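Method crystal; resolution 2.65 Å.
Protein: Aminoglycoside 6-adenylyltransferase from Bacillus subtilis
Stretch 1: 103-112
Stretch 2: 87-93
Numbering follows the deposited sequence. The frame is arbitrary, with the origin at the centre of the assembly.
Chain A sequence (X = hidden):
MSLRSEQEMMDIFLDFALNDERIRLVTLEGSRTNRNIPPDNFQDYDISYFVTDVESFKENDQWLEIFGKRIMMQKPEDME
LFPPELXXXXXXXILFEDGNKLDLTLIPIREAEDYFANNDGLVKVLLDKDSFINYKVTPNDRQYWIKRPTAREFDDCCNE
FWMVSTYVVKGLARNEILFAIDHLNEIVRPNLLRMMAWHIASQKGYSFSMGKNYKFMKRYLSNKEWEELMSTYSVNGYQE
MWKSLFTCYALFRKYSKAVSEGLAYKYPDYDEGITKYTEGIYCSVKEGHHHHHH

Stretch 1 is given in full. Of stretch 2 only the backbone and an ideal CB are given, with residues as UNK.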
# COMPACT_ATOMS: atom_id res chain seq x y z
N ASP A 103 14.30 14.10 6.92
CA ASP A 103 15.67 13.77 6.61
C ASP A 103 15.54 12.92 5.34
O ASP A 103 15.15 11.76 5.40
CB ASP A 103 16.29 12.97 7.74
CG ASP A 103 17.57 13.58 8.24
OD1 ASP A 103 18.52 13.69 7.43
OD2 ASP A 103 17.63 13.94 9.45
N LEU A 104 15.84 13.51 4.19
CA LEU A 104 15.72 12.82 2.91
C LEU A 104 17.06 12.52 2.27
O LEU A 104 17.86 13.42 2.07
CB LEU A 104 14.89 13.67 1.95
CG LEU A 104 14.56 13.14 0.56
CD1 LEU A 104 13.51 12.04 0.67
CD2 LEU A 104 14.03 14.27 -0.29
N THR A 105 17.30 11.26 1.93
CA THR A 105 18.56 10.91 1.30
C THR A 105 18.30 10.44 -0.12
O THR A 105 17.32 9.74 -0.36
CB THR A 105 19.28 9.78 2.06
OG1 THR A 105 19.46 10.17 3.42
CG2 THR A 105 20.64 9.49 1.44
N LEU A 106 19.16 10.84 -1.04
CA LEU A 106 19.05 10.44 -2.45
C LEU A 106 20.21 9.50 -2.76
O LEU A 106 21.35 9.91 -2.93
CB LEU A 106 19.10 11.66 -3.38
CG LEU A 106 18.02 12.75 -3.24
CD1 LEU A 106 18.24 13.82 -4.30
CD2 LEU A 106 16.64 12.16 -3.37
N ILE A 107 19.90 8.21 -2.79
CA ILE A 107 20.89 7.18 -3.06
C ILE A 107 20.81 6.72 -4.51
O ILE A 107 19.72 6.56 -5.05
CB ILE A 107 20.62 5.97 -2.14
CG1 ILE A 107 20.54 6.44 -0.69
CG2 ILE A 107 21.71 4.91 -2.34
CD1 ILE A 107 20.09 5.37 0.28
N PRO A 108 21.96 6.51 -5.17
CA PRO A 108 21.91 6.06 -6.56
C PRO A 108 21.25 4.67 -6.60
O PRO A 108 21.57 3.80 -5.80
CB PRO A 108 23.37 6.02 -6.96
CG PRO A 108 23.97 7.11 -6.15
CD PRO A 108 23.34 6.90 -4.80
N ILE A 109 20.32 4.47 -7.53
CA ILE A 109 19.60 3.22 -7.65
C ILE A 109 20.52 2.01 -7.81
O ILE A 109 20.22 0.92 -7.32
CB ILE A 109 18.62 3.27 -8.83
CG1 ILE A 109 17.80 1.99 -8.89
CG2 ILE A 109 19.37 3.44 -10.14
CD1 ILE A 109 16.97 1.76 -7.65
N ARG A 110 21.64 2.23 -8.48
CA ARG A 110 22.60 1.17 -8.70
C ARG A 110 23.16 0.59 -7.39
O ARG A 110 23.68 -0.52 -7.37
CB ARG A 110 23.76 1.70 -9.57
CG ARG A 110 24.92 0.73 -9.77
CD ARG A 110 24.47 -0.64 -10.33
NE ARG A 110 25.60 -1.42 -10.83
CZ ARG A 110 26.27 -1.12 -11.94
NH1 ARG A 110 25.92 -0.07 -12.67
NH2 ARG A 110 27.31 -1.86 -12.31
N GLU A 111 23.01 1.33 -6.29
CA GLU A 111 23.56 0.90 -5.00
C GLU A 111 22.55 0.31 -4.02
O GLU A 111 22.84 0.20 -2.82
CB GLU A 111 24.28 2.08 -4.33
CG GLU A 111 25.19 2.83 -5.30
CD GLU A 111 26.12 3.80 -4.61
OE1 GLU A 111 26.69 3.39 -3.58
OE2 GLU A 111 26.30 4.94 -5.08
N ALA A 112 21.38 -0.05 -4.53
CA ALA A 112 20.32 -0.63 -3.71
C ALA A 112 20.73 -1.98 -3.16
O ALA A 112 20.60 -2.24 -1.96
CB ALA A 112 19.04 -0.76 -4.54
N UNK A 87 29.53 9.19 0.74
CA UNK A 87 29.65 8.50 -0.53
C UNK A 87 29.06 9.26 -1.70
O UNK A 87 29.40 10.42 -1.92
CB UNK A 87 28.98 7.13 -0.43
N UNK A 88 28.18 8.60 -2.44
CA UNK A 88 27.52 9.20 -3.60
C UNK A 88 26.13 9.66 -3.26
O UNK A 88 25.31 9.92 -4.16
CB UNK A 88 27.47 8.21 -4.77
N UNK A 89 25.86 9.74 -1.96
CA UNK A 89 24.55 10.17 -1.52
C UNK A 89 24.54 11.68 -1.53
O UNK A 89 25.56 12.34 -1.69
CB UNK A 89 24.21 9.62 -0.14
N UNK A 90 23.34 12.19 -1.30
CA UNK A 90 23.09 13.61 -1.20
C UNK A 90 21.80 13.66 -0.41
O UNK A 90 20.80 13.03 -0.79
CB UNK A 90 23.00 14.31 -2.56
N UNK A 91 21.82 14.37 0.70
CA UNK A 91 20.63 14.45 1.51
C UNK A 91 20.23 15.87 1.82
O UNK A 91 20.93 16.82 1.49
CB UNK A 91 20.83 13.67 2.81
N UNK A 92 19.08 16.01 2.48
CA UNK A 92 18.54 17.30 2.86
C UNK A 92 17.96 17.15 4.25
O UNK A 92 17.37 16.12 4.55
CB UNK A 92 17.49 17.79 1.86
N UNK A 93 18.16 18.13 5.11
CA UNK A 93 17.56 18.06 6.43
C UNK A 93 16.68 19.29 6.42
O UNK A 93 17.19 20.41 6.28
CB UNK A 93 18.57 18.04 7.58

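The backbone of 90-93 is extended, so consecutive CB atoms alternate between the two faces of the sheet. It runs antiparallel to strand 103-108, with an axis angle of 171° and a closest approach of 4.6 Å.

Position 87 has phi/psi of 56/-127. The positive phi by itself favours glycine; the ideal CB, 5.4 Å from Glu111 OE1, meets no obstacle. The residue is Gly87.

At position 88 (phi/psi -101/15) CA-to-CB points toward stretch 1. The ideal CB is 3.5 Å from Glu111 OE2 and 3.9 Å from Pro108 CG, a site beside a carboxylate and a proline ring where a polar or basic side chain would suit. It is Asn88. Its chi1 is -81°, and no hydrogen bond to that carboxylate results.

Position 89 points sideways, its ideal CB 3.9 Å from Thr105 CG2 and 4.9 Å from Ile107 CG1. Thr105, Ile107 and Pro108 offer an apolar surface that a long aliphatic or aromatic side chain could cover. Trp89, with chi1 m, brings its ring back toward stretch 1, against these residues, and has 109 Å² covered by stretch 1, the largest share in its stretch. Ile107 CG2 sits 3.6 Å from the centroid of the Trp89 six-membered ring, 11° off the normal, a CH-pi contact over one face. Pro108 CD packs 3.5 Å from Trp89 CE3, while Glu111 OE1 approaches Trp89 CZ3 at the ring edge, at 3.0 Å.

Position 90 has its CB on the face of Leu104 and Leu106, 4.7 Å from Leu106 O; many apolar residues would suit. The backbone does the closer work: Leu106 N donates to the O of this residue at 2.7 Å. In Phe90 the ring leads away from stretch 1.

Position 91 lies on the Thr105 face, its CA 4.1 Å from Thr105 CA. The ideal CB is a tight 3.1 Å from Leu104 O and 3.8 Å from Thr105 OG1; a small or polar side chain would suit, though the geometry does not exclude others. The residue is Ser91, whose OG bonds elsewhere in the structure.

Position 92 pairs with Leu104: its N donates to Leu104 O (2.9 Å), and Leu104 N to its O (3.0 Å). Its CB shares a face with Leu104 and Leu106, so a large apolar or aromatic group fits. Tyr92 CE2 meets Leu106 CD1 at 3.7 Å, at the ring edge.

Position 93 opposes Asp103, its ideal CB 4.3 Å from Asp103 OD1; a polar, basic or beta-branched residue could serve. Ile93 CG1 packs 3.3 Å from Asp103 OD1, aliphatic carbon against carboxylate oxygen, without a hydrogen bond.

Stretch 2 (87-93) GNWFSYI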
# COMPACT_ATOMS: atom_id res chain seq x y z
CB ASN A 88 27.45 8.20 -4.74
CG ASN A 88 28.72 8.13 -5.49
OD1 ASN A 88 29.13 9.10 -6.14
ND2 ASN A 88 29.40 6.98 -5.40
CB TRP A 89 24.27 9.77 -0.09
CG TRP A 89 24.18 8.30 0.30
CD1 TRP A 89 23.77 7.86 1.53
CD2 TRP A 89 24.55 7.14 -0.45
NE1 TRP A 89 23.87 6.50 1.61
CE2 TRP A 89 24.34 6.02 0.42
CE3 TRP A 89 25.04 6.91 -1.75
CZ2 TRP A 89 24.61 4.68 0.03
CZ3 TRP A 89 25.32 5.58 -2.15
CH2 TRP A 89 25.10 4.48 -1.25
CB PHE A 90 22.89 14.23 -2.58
CG PHE A 90 23.14 15.71 -2.60
CD1 PHE A 90 24.46 16.21 -2.56
CD2 PHE A 90 22.07 16.62 -2.61
CE1 PHE A 90 24.71 17.61 -2.54
CE2 PHE A 90 22.30 18.03 -2.59
CZ PHE A 90 23.63 18.52 -2.56
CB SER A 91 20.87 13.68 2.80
OG SER A 91 22.02 14.18 3.43
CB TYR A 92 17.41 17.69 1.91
CG TYR A 92 17.79 17.71 0.45
CD1 TYR A 92 18.20 18.91 -0.18
CD2 TYR A 92 17.73 16.52 -0.34
CE1 TYR A 92 18.55 18.95 -1.56
CE2 TYR A 92 18.09 16.54 -1.73
CZ TYR A 92 18.49 17.76 -2.33
OH TYR A 92 18.83 17.81 -3.66
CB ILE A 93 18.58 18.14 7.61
CG1 ILE A 93 19.36 16.83 7.73
CG2 ILE A 93 17.84 18.36 8.93
CD1 ILE A 93 20.31 16.56 6.62
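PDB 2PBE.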